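Local coordinates for protein cyclin-dependent kinase inhibitor 3 (Homo sapiens, PDB 1FPZ) that removes phosphate from phosphotyrosine, phosphoserine and phosphothreonine in proteins, and dephosphorylates the cell-cycle kinase CDK2 in a cyclin-dependent manner, at residues Leu48-Gln61 against Leu84-Tyr96. The protein carries 1 engineered substitution. Numbering follows the deposited sequence.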
ATOM      1  N   LEU A  48       2.276  -7.341  -6.726  1.00 41.49           N
ATOM      2  CA  LEU A  48       1.885  -6.839  -8.037  1.00 43.07           C
ATOM      3  C   LEU A  48       0.928  -7.718  -8.825  1.00 44.64           C
ATOM      4  O   LEU A  48       1.249  -8.837  -9.225  1.00 43.75           O
ATOM      5  CB  LEU A  48       3.136  -6.555  -8.866  1.00 43.29           C
ATOM      6  CG  LEU A  48       2.925  -5.915 -10.241  1.00 43.66           C
ATOM      7  CD1 LEU A  48       1.955  -4.744 -10.162  1.00 42.73           C
ATOM      8  CD2 LEU A  48       4.272  -5.463 -10.775  1.00 43.11           C
ATOM      9  N   PRO A  49      -0.278  -7.217  -9.067  1.00 46.16           N
ATOM     10  CA  PRO A  49      -1.270  -7.984  -9.821  1.00 48.41           C
ATOM     11  C   PRO A  49      -0.826  -8.116 -11.287  1.00 50.60           C
ATOM     12  O   PRO A  49      -0.273  -7.172 -11.871  1.00 50.77           O
ATOM     13  CB  PRO A  49      -2.535  -7.144  -9.688  1.00 47.67           C
ATOM     14  CG  PRO A  49      -2.247  -6.220  -8.510  1.00 48.19           C
ATOM     15  CD  PRO A  49      -0.803  -5.910  -8.658  1.00 46.76           C
ATOM     16  N   GLY A  50      -1.074  -9.278 -11.884  1.00 52.21           N
ATOM     17  CA  GLY A  50      -0.693  -9.491 -13.271  1.00 54.67           C
ATOM     18  C   GLY A  50       0.802  -9.476 -13.562  1.00 56.41           C
ATOM     19  O   GLY A  50       1.205  -9.481 -14.728  1.00 56.60           O
ATOM     20  N   CYS A  51       1.628  -9.470 -12.519  1.00 57.36           N
ATOM     21  CA  CYS A  51       3.075  -9.450 -12.706  1.00 58.52           C
ATOM     22  C   CYS A  51       3.556 -10.656 -13.498  1.00 59.69           C
ATOM     23  O   CYS A  51       3.056 -11.775 -13.335  1.00 60.90           O
ATOM     24  CB  CYS A  51       3.782  -9.409 -11.357  1.00 58.00           C
ATOM     25  SG  CYS A  51       5.552  -9.245 -11.475  1.00 58.21           S
ATOM     26  N   LYS A  52       4.534 -10.416 -14.360  1.00 60.59           N
ATOM     27  CA  LYS A  52       5.096 -11.466 -15.196  1.00 60.30           C
ATOM     28  C   LYS A  52       6.606 -11.331 -15.135  1.00 60.92           C
ATOM     29  O   LYS A  52       7.190 -10.487 -15.804  1.00 61.82           O
ATOM     30  CB  LYS A  52       4.601 -11.305 -16.633  1.00 59.25           C
ATOM     31  CG  LYS A  52       4.442 -12.609 -17.382  1.00 58.04           C
ATOM     32  CD  LYS A  52       3.580 -12.421 -18.622  1.00 57.80           C
ATOM     33  CE  LYS A  52       2.191 -11.894 -18.260  1.00 57.29           C
ATOM     34  NZ  LYS A  52       1.350 -11.606 -19.459  1.00 56.95           N
ATOM     35  N   PHE A  53       7.230 -12.160 -14.308  1.00 61.37           N
ATOM     36  CA  PHE A  53       8.671 -12.130 -14.135  1.00 61.36           C
ATOM     37  C   PHE A  53       9.132 -13.579 -14.056  1.00 62.26           C
ATOM     38  O   PHE A  53       8.326 -14.487 -14.224  1.00 61.64           O
ATOM     39  CB  PHE A  53       9.007 -11.392 -12.843  1.00 59.42           C
ATOM     40  CG  PHE A  53      10.372 -10.797 -12.826  1.00 57.71           C
ATOM     41  CD1 PHE A  53      10.725  -9.825 -13.755  1.00 57.01           C
ATOM     42  CD2 PHE A  53      11.293 -11.169 -11.854  1.00 56.31           C
ATOM     43  CE1 PHE A  53      11.979  -9.227 -13.716  1.00 56.33           C
ATOM     44  CE2 PHE A  53      12.546 -10.579 -11.806  1.00 56.35           C
ATOM     45  CZ  PHE A  53      12.892  -9.603 -12.739  1.00 55.96           C
ATOM     46  N   LYS A  54      10.419 -13.796 -13.793  1.00 63.87           N
ATOM     47  CA  LYS A  54      10.960 -15.151 -13.707  1.00 64.77           C
ATOM     48  C   LYS A  54      10.073 -16.086 -12.896  1.00 66.51           C
ATOM     49  O   LYS A  54       9.917 -15.917 -11.679  1.00 67.96           O
ATOM     50  CB  LYS A  54      12.348 -15.135 -13.086  1.00 63.28           C
ATOM     51  CG  LYS A  54      13.368 -14.325 -13.850  1.00 62.84           C
ATOM     52  CD  LYS A  54      14.644 -14.196 -13.033  1.00 61.86           C
ATOM     53  CE  LYS A  54      14.346 -13.563 -11.675  1.00 61.67           C
ATOM     54  NZ  LYS A  54      15.529 -13.526 -10.775  1.00 61.52           N
ATOM     55  N   ASP A  55       9.495 -17.067 -13.587  1.00 67.26           N
ATOM     56  CA  ASP A  55       8.627 -18.071 -12.971  1.00 67.71           C
ATOM     57  C   ASP A  55       7.242 -17.554 -12.568  1.00 67.97           C
ATOM     58  O   ASP A  55       6.319 -18.344 -12.326  1.00 67.38           O
ATOM     59  CB  ASP A  55       9.323 -18.675 -11.749  1.00 68.33           C
ATOM     60  CG  ASP A  55       9.311 -20.183 -11.763  1.00 68.95           C
ATOM     61  OD1 ASP A  55       9.794 -20.765 -12.761  1.00 69.34           O
ATOM     62  OD2 ASP A  55       8.823 -20.780 -10.779  1.00 68.92           O
ATOM     63  N   VAL A  56       7.104 -16.233 -12.484  1.00 68.42           N
ATOM     64  CA  VAL A  56       5.834 -15.618 -12.122  1.00 68.25           C
ATOM     65  C   VAL A  56       5.132 -15.144 -13.385  1.00 67.58           C
ATOM     66  O   VAL A  56       5.548 -14.174 -14.012  1.00 68.03           O
ATOM     67  CB  VAL A  56       6.031 -14.402 -11.202  1.00 68.45           C
ATOM     68  CG1 VAL A  56       4.673 -13.891 -10.739  1.00 68.65           C
ATOM     69  CG2 VAL A  56       6.914 -14.772 -10.018  1.00 68.23           C
ATOM     70  N   ARG A  57       4.070 -15.837 -13.762  1.00 66.99           N
ATOM     71  CA  ARG A  57       3.323 -15.472 -14.954  1.00 66.61           C
ATOM     72  C   ARG A  57       1.864 -15.307 -14.566  1.00 65.63           C
ATOM     73  O   ARG A  57       1.129 -16.284 -14.461  1.00 65.45           O
ATOM     74  CB  ARG A  57       3.442 -16.557 -16.032  1.00 67.40           C
ATOM     75  CG  ARG A  57       4.871 -16.942 -16.455  1.00 69.08           C
ATOM     76  CD  ARG A  57       5.633 -15.820 -17.177  1.00 70.12           C
ATOM     77  NE  ARG A  57       6.820 -16.333 -17.869  1.00 71.24           N
ATOM     78  CZ  ARG A  57       7.674 -15.587 -18.571  1.00 71.68           C
ATOM     79  NH1 ARG A  57       7.487 -14.277 -18.679  1.00 71.43           N
ATOM     80  NH2 ARG A  57       8.710 -16.157 -19.176  1.00 71.65           N
ATOM     81  N   ARG A  58       1.460 -14.062 -14.343  1.00 64.15           N
ATOM     82  CA  ARG A  58       0.089 -13.739 -13.965  1.00 62.27           C
ATOM     83  C   ARG A  58      -0.658 -13.128 -15.143  1.00 60.69           C
ATOM     84  O   ARG A  58      -0.051 -12.610 -16.071  1.00 59.92           O
ATOM     85  CB  ARG A  58       0.086 -12.741 -12.807  1.00 62.45           C
ATOM     86  CG  ARG A  58      -0.204 -13.331 -11.443  1.00 62.30           C
ATOM     87  CD  ARG A  58      -1.679 -13.681 -11.276  1.00 62.41           C
ATOM     88  NE  ARG A  58      -2.058 -13.666  -9.866  1.00 62.39           N
ATOM     89  CZ  ARG A  58      -1.514 -14.447  -8.936  1.00 63.34           C
ATOM     90  NH1 ARG A  58      -0.575 -15.321  -9.269  1.00 62.92           N
ATOM     91  NH2 ARG A  58      -1.875 -14.327  -7.662  1.00 64.84           N
ATOM     92  N   ASN A  59      -1.984 -13.184 -15.079  1.00 59.90           N
ATOM     93  CA  ASN A  59      -2.858 -12.645 -16.113  1.00 59.36           C
ATOM     94  C   ASN A  59      -3.423 -11.322 -15.591  1.00 58.95           C
ATOM     95  O   ASN A  59      -4.367 -11.325 -14.803  1.00 58.08           O
ATOM     96  CB  ASN A  59      -3.989 -13.642 -16.351  1.00 59.64           C
ATOM     97  CG  ASN A  59      -4.976 -13.161 -17.370  1.00 61.01           C
ATOM     98  OD1 ASN A  59      -6.096 -13.659 -17.442  1.00 62.47           O
ATOM     99  ND2 ASN A  59      -4.569 -12.194 -18.178  1.00 61.73           N
ATOM    100  N   VAL A  60      -2.866 -10.199 -16.035  1.00 58.38           N
ATOM    101  CA  VAL A  60      -3.299  -8.895 -15.543  1.00 58.28           C
ATOM    102  C   VAL A  60      -4.789  -8.580 -15.665  1.00 58.07           C
ATOM    103  O   VAL A  60      -5.344  -7.867 -14.830  1.00 58.66           O
ATOM    104  CB  VAL A  60      -2.485  -7.791 -16.206  1.00 59.09           C
ATOM    105  CG1 VAL A  60      -2.582  -6.517 -15.403  1.00 58.26           C
ATOM    106  CG2 VAL A  60      -1.048  -8.235 -16.320  1.00 59.35           C
ATOM    107  N   GLN A  61      -5.441  -9.116 -16.689  1.00 57.23           N
ATOM    108  CA  GLN A  61      -6.867  -8.862 -16.870  1.00 56.94           C
ATOM    109  C   GLN A  61      -7.719  -9.684 -15.911  1.00 55.98           C
ATOM    110  O   GLN A  61      -8.693  -9.184 -15.353  1.00 56.25           O
ATOM    111  CB  GLN A  61      -7.290  -9.204 -18.287  1.00 58.20           C
ATOM    112  CG  GLN A  61      -6.350  -8.714 -19.343  1.00 57.98           C
ATOM    113  CD  GLN A  61      -6.691  -9.317 -20.662  1.00 58.68           C
ATOM    114  OE1 GLN A  61      -6.693 -10.546 -20.816  1.00 58.13           O
ATOM    115  NE2 GLN A  61      -7.004  -8.468 -21.631  1.00 59.17           N
ATOM    116  N   LEU A  84       6.374  -1.239 -13.796  1.00 46.56           N
ATOM    117  CA  LEU A  84       5.205  -1.683 -14.531  1.00 46.75           C
ATOM    118  C   LEU A  84       5.629  -2.149 -15.918  1.00 47.99           C
ATOM    119  O   LEU A  84       4.983  -3.012 -16.514  1.00 47.88           O
ATOM    120  CB  LEU A  84       4.159  -0.565 -14.601  1.00 45.27           C
ATOM    121  CG  LEU A  84       3.592  -0.186 -13.219  1.00 43.97           C
ATOM    122  CD1 LEU A  84       2.838   1.118 -13.293  1.00 43.31           C
ATOM    123  CD2 LEU A  84       2.686  -1.280 -12.707  1.00 42.98           C
ATOM    124  N   SER A  85       6.728  -1.589 -16.415  1.00 48.93           N
ATOM    125  CA  SER A  85       7.257  -1.981 -17.717  1.00 49.90           C
ATOM    126  C   SER A  85       7.992  -3.307 -17.565  1.00 50.26           C
ATOM    127  O   SER A  85       7.654  -4.300 -18.211  1.00 49.53           O
ATOM    128  CB  SER A  85       8.223  -0.925 -18.239  1.00 50.82           C
ATOM    129  OG  SER A  85       7.526   0.098 -18.924  1.00 51.59           O
ATOM    130  N   LYS A  86       9.002  -3.311 -16.702  1.00 50.71           N
ATOM    131  CA  LYS A  86       9.779  -4.514 -16.441  1.00 51.32           C
ATOM    132  C   LYS A  86       8.914  -5.756 -16.290  1.00 53.06           C
ATOM    133  O   LYS A  86       9.073  -6.732 -17.017  1.00 53.82           O
ATOM    134  CB  LYS A  86      10.607  -4.354 -15.167  1.00 48.97           C
ATOM    135  CG  LYS A  86      11.240  -5.654 -14.706  1.00 46.13           C
ATOM    136  CD  LYS A  86      12.265  -5.419 -13.619  1.00 46.58           C
ATOM    137  CE  LYS A  86      13.442  -4.625 -14.160  1.00 46.82           C
ATOM    138  NZ  LYS A  86      14.454  -4.361 -13.103  1.00 47.43           N
ATOM    139  N   TYR A  87       8.000  -5.709 -15.333  1.00 54.82           N
ATOM    140  CA  TYR A  87       7.119  -6.829 -15.037  1.00 56.49           C
ATOM    141  C   TYR A  87       5.951  -6.974 -16.032  1.00 58.23           C
ATOM    142  O   TYR A  87       4.957  -7.652 -15.764  1.00 58.57           O
ATOM    143  CB  TYR A  87       6.619  -6.669 -13.593  1.00 56.13           C
ATOM    144  CG  TYR A  87       7.737  -6.352 -12.604  1.00 55.92           C
ATOM    145  CD1 TYR A  87       7.558  -5.406 -11.591  1.00 56.31           C
ATOM    146  CD2 TYR A  87       8.981  -6.980 -12.698  1.00 56.64           C
ATOM    147  CE1 TYR A  87       8.592  -5.086 -10.698  1.00 55.68           C
ATOM    148  CE2 TYR A  87      10.017  -6.670 -11.810  1.00 56.22           C
ATOM    149  CZ  TYR A  87       9.816  -5.724 -10.819  1.00 56.37           C
ATOM    150  OH  TYR A  87      10.838  -5.412  -9.959  1.00 56.04           O
ATOM    151  N   ARG A  88       6.102  -6.345 -17.193  1.00 59.49           N
ATOM    152  CA  ARG A  88       5.107  -6.372 -18.263  1.00 60.83           C
ATOM    153  C   ARG A  88       3.663  -6.056 -17.899  1.00 61.09           C
ATOM    154  O   ARG A  88       2.751  -6.796 -18.258  1.00 60.65           O
ATOM    155  CB  ARG A  88       5.161  -7.706 -19.031  1.00 62.71           C
ATOM    156  CG  ARG A  88       6.120  -7.663 -20.242  1.00 64.93           C
ATOM    157  CD  ARG A  88       5.956  -8.822 -21.235  1.00 65.26           C
ATOM    158  NE  ARG A  88       6.511 -10.077 -20.736  1.00 66.95           N
ATOM    159  CZ  ARG A  88       6.792 -11.130 -21.498  1.00 68.11           C
ATOM    160  NH1 ARG A  88       6.574 -11.089 -22.805  1.00 68.30           N
ATOM    161  NH2 ARG A  88       7.296 -12.229 -20.952  1.00 68.15           N
ATOM    162  N   VAL A  89       3.465  -4.943 -17.199  1.00 61.25           N
ATOM    163  CA  VAL A  89       2.132  -4.473 -16.816  1.00 61.16           C
ATOM    164  C   VAL A  89       2.122  -2.944 -16.903  1.00 60.71           C
ATOM    165  O   VAL A  89       1.682  -2.257 -15.985  1.00 60.63           O
ATOM    166  CB  VAL A  89       1.750  -4.894 -15.362  1.00 61.42           C
ATOM    167  CG1 VAL A  89       0.796  -6.082 -15.388  1.00 60.14           C
ATOM    168  CG2 VAL A  89       3.005  -5.245 -14.561  1.00 60.93           C
ATOM    169  N   PRO A  90       2.597  -2.394 -18.029  1.00 60.10           N
ATOM    170  CA  PRO A  90       2.672  -0.953 -18.281  1.00 58.90           C
ATOM    171  C   PRO A  90       1.322  -0.247 -18.246  1.00 58.06           C
ATOM    172  O   PRO A  90       1.236   0.932 -17.902  1.00 57.45           O
ATOM    173  CB  PRO A  90       3.307  -0.880 -19.668  1.00 59.71           C
ATOM    174  CG  PRO A  90       4.063  -2.186 -19.778  1.00 60.47           C
ATOM    175  CD  PRO A  90       3.072  -3.143 -19.201  1.00 60.37           C
ATOM    176  N   ASN A  91       0.266  -0.957 -18.617  1.00 56.42           N
ATOM    177  CA  ASN A  91      -1.055  -0.345 -18.619  1.00 54.56           C
ATOM    178  C   ASN A  91      -1.907  -0.826 -17.450  1.00 51.97           C
ATOM    179  O   ASN A  91      -3.138  -0.922 -17.546  1.00 50.50           O
ATOM    180  CB  ASN A  91      -1.766  -0.628 -19.939  1.00 56.79           C
ATOM    181  CG  ASN A  91      -1.891  -2.103 -20.218  1.00 58.57           C
ATOM    182  OD1 ASN A  91      -0.892  -2.830 -20.206  1.00 59.75           O
ATOM    183  ND2 ASN A  91      -3.114  -2.562 -20.470  1.00 58.17           N
ATOM    184  N   LEU A  92      -1.231  -1.117 -16.343  1.00 49.41           N
ATOM    185  CA  LEU A  92      -1.882  -1.574 -15.119  1.00 46.40           C
ATOM    186  C   LEU A  92      -2.921  -0.551 -14.707  1.00 44.30           C
ATOM    187  O   LEU A  92      -4.104  -0.872 -14.544  1.00 44.79           O
ATOM    188  CB  LEU A  92      -0.837  -1.732 -14.005  1.00 46.20           C
ATOM    189  CG  LEU A  92      -1.295  -2.205 -12.622  1.00 45.02           C
ATOM    190  CD1 LEU A  92      -2.052  -3.510 -12.753  1.00 45.04           C
ATOM    191  CD2 LEU A  92      -0.094  -2.379 -11.724  1.00 43.01           C
ATOM    192  N   LEU A  93      -2.462   0.689 -14.557  1.00 42.29           N
ATOM    193  CA  LEU A  93      -3.317   1.799 -14.158  1.00 39.43           C
ATOM    194  C   LEU A  93      -4.530   1.900 -15.083  1.00 38.95           C
ATOM    195  O   LEU A  93      -5.661   2.094 -14.630  1.00 36.67           O
ATOM    196  CB  LEU A  93      -2.517   3.099 -14.191  1.00 36.67           C
ATOM    197  CG  LEU A  93      -1.268   3.257 -13.318  1.00 35.71           C
ATOM    198  CD1 LEU A  93      -1.603   3.013 -11.862  1.00 34.53           C
ATOM    199  CD2 LEU A  93      -0.210   2.314 -13.768  1.00 34.67           C
ATOM    200  N   ASP A  94      -4.275   1.758 -16.384  1.00 39.87           N
ATOM    201  CA  ASP A  94      -5.320   1.818 -17.407  1.00 41.40           C
ATOM    202  C   ASP A  94      -6.401   0.782 -17.094  1.00 40.71           C
ATOM    203  O   ASP A  94      -7.590   1.091 -16.956  1.00 40.93           O
ATOM    204  CB  ASP A  94      -4.774   1.448 -18.802  1.00 44.81           C
ATOM    205  CG  ASP A  94      -3.654   2.358 -19.298  1.00 48.40           C
ATOM    206  OD1 ASP A  94      -3.298   2.205 -20.492  1.00 49.67           O
ATOM    207  OD2 ASP A  94      -3.127   3.202 -18.530  1.00 50.52           O
ATOM    208  N   LEU A  95      -5.964  -0.470 -17.030  1.00 39.41           N
ATOM    209  CA  LEU A  95      -6.863  -1.583 -16.765  1.00 37.95           C
ATOM    210  C   LEU A  95      -7.735  -1.441 -15.536  1.00 37.77           C
ATOM    211  O   LEU A  95      -8.922  -1.770 -15.586  1.00 38.15           O
ATOM    212  CB  LEU A  95      -6.084  -2.894 -16.669  1.00 37.85           C
ATOM    213  CG  LEU A  95      -5.535  -3.408 -18.003  1.00 37.78           C
ATOM    214  CD1 LEU A  95      -5.048  -4.844 -17.855  1.00 34.88           C
ATOM    215  CD2 LEU A  95      -6.632  -3.341 -19.064  1.00 38.20           C
ATOM    216  N   TYR A  96      -7.157  -0.963 -14.435  1.00 36.63           N
ATOM    217  CA  TYR A  96      -7.905  -0.786 -13.195  1.00 35.94           C
ATOM    218  C   TYR A  96      -9.068   0.173 -13.383  1.00 35.69           C
ATOM    219  O   TYR A  96     -10.170  -0.055 -12.883  1.00 35.78           O
ATOM    220  CB  TYR A  96      -7.024  -0.193 -12.077  1.00 35.57           C
ATOM    221  CG  TYR A  96      -5.982  -1.089 -11.455  1.00 34.03           C
ATOM    222  CD1 TYR A  96      -5.149  -0.603 -10.447  1.00 34.27           C
ATOM    223  CD2 TYR A  96      -5.835  -2.415 -11.840  1.00 34.08           C
ATOM    224  CE1 TYR A  96      -4.204  -1.410  -9.835  1.00 32.57           C
ATOM    225  CE2 TYR A  96      -4.894  -3.228 -11.237  1.00 32.81           C
ATOM    226  CZ  TYR A  96      -4.083  -2.721 -10.232  1.00 32.46           C
ATOM    227  OH  TYR A  96      -3.167  -3.524  -9.619  1.00 31.13           O
TER
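Leu48 splits its two methyls between two parts of segment 84-96. Leu48 CD2 lies against Tyr87 CD1 at 3.4 Å, while Leu48 CD1 meets Leu92 CD2 in a snug contact of 3.5 Å. With CG anti to the backbone N (chi1 -175°), the Leu48 branch reaches between Tyr87 and Leu92. The Pro49 ring abuts the phenol end of Tyr96, and Pro49 CG is 3.1 Å from Tyr96 OH, near the plane of the aromatic ring. That hydroxyl also makes a weak hydrogen bond with His139. Cys51 SG sits obliquely beside the Tyr87 ring, 3.5 Å from Tyr87 CB. Lys52 N donates to Tyr87 O at 3.1 Å, with an N-H...O angle of 144°, so the bond is not straight. Phe53 offers a ring face to the edge of Tyr87 in a T-shaped stack, planes at 89°. Tyr87 CE2 stands 3.7 Å above the Phe53 plane, toward the rim. Tyr87 also stacks on Tyr141, next to the active-site position. Without the Tyr87 ring, as with an alanine here, the Phe53 face and Leu48 CD2 would probably lose their partner and a gap would open beside Tyr141. The Arg57 and Arg88 guanidinium groups come close without bonding, and their like charges probably repel; Arg88, at positive phi, is the C' residue of a Schellman motif ending the helix 81-86. Val60 opens the helix 60-70 and packs CG1 against Leu95 CD1 at 3.9 Å. The contact thus joins a small beta hairpin to helices 81-86 and 92-98, beside the catalytic site of a dual-specificity phosphatase, where the predicted phosphocysteine position carries an engineered Ser140.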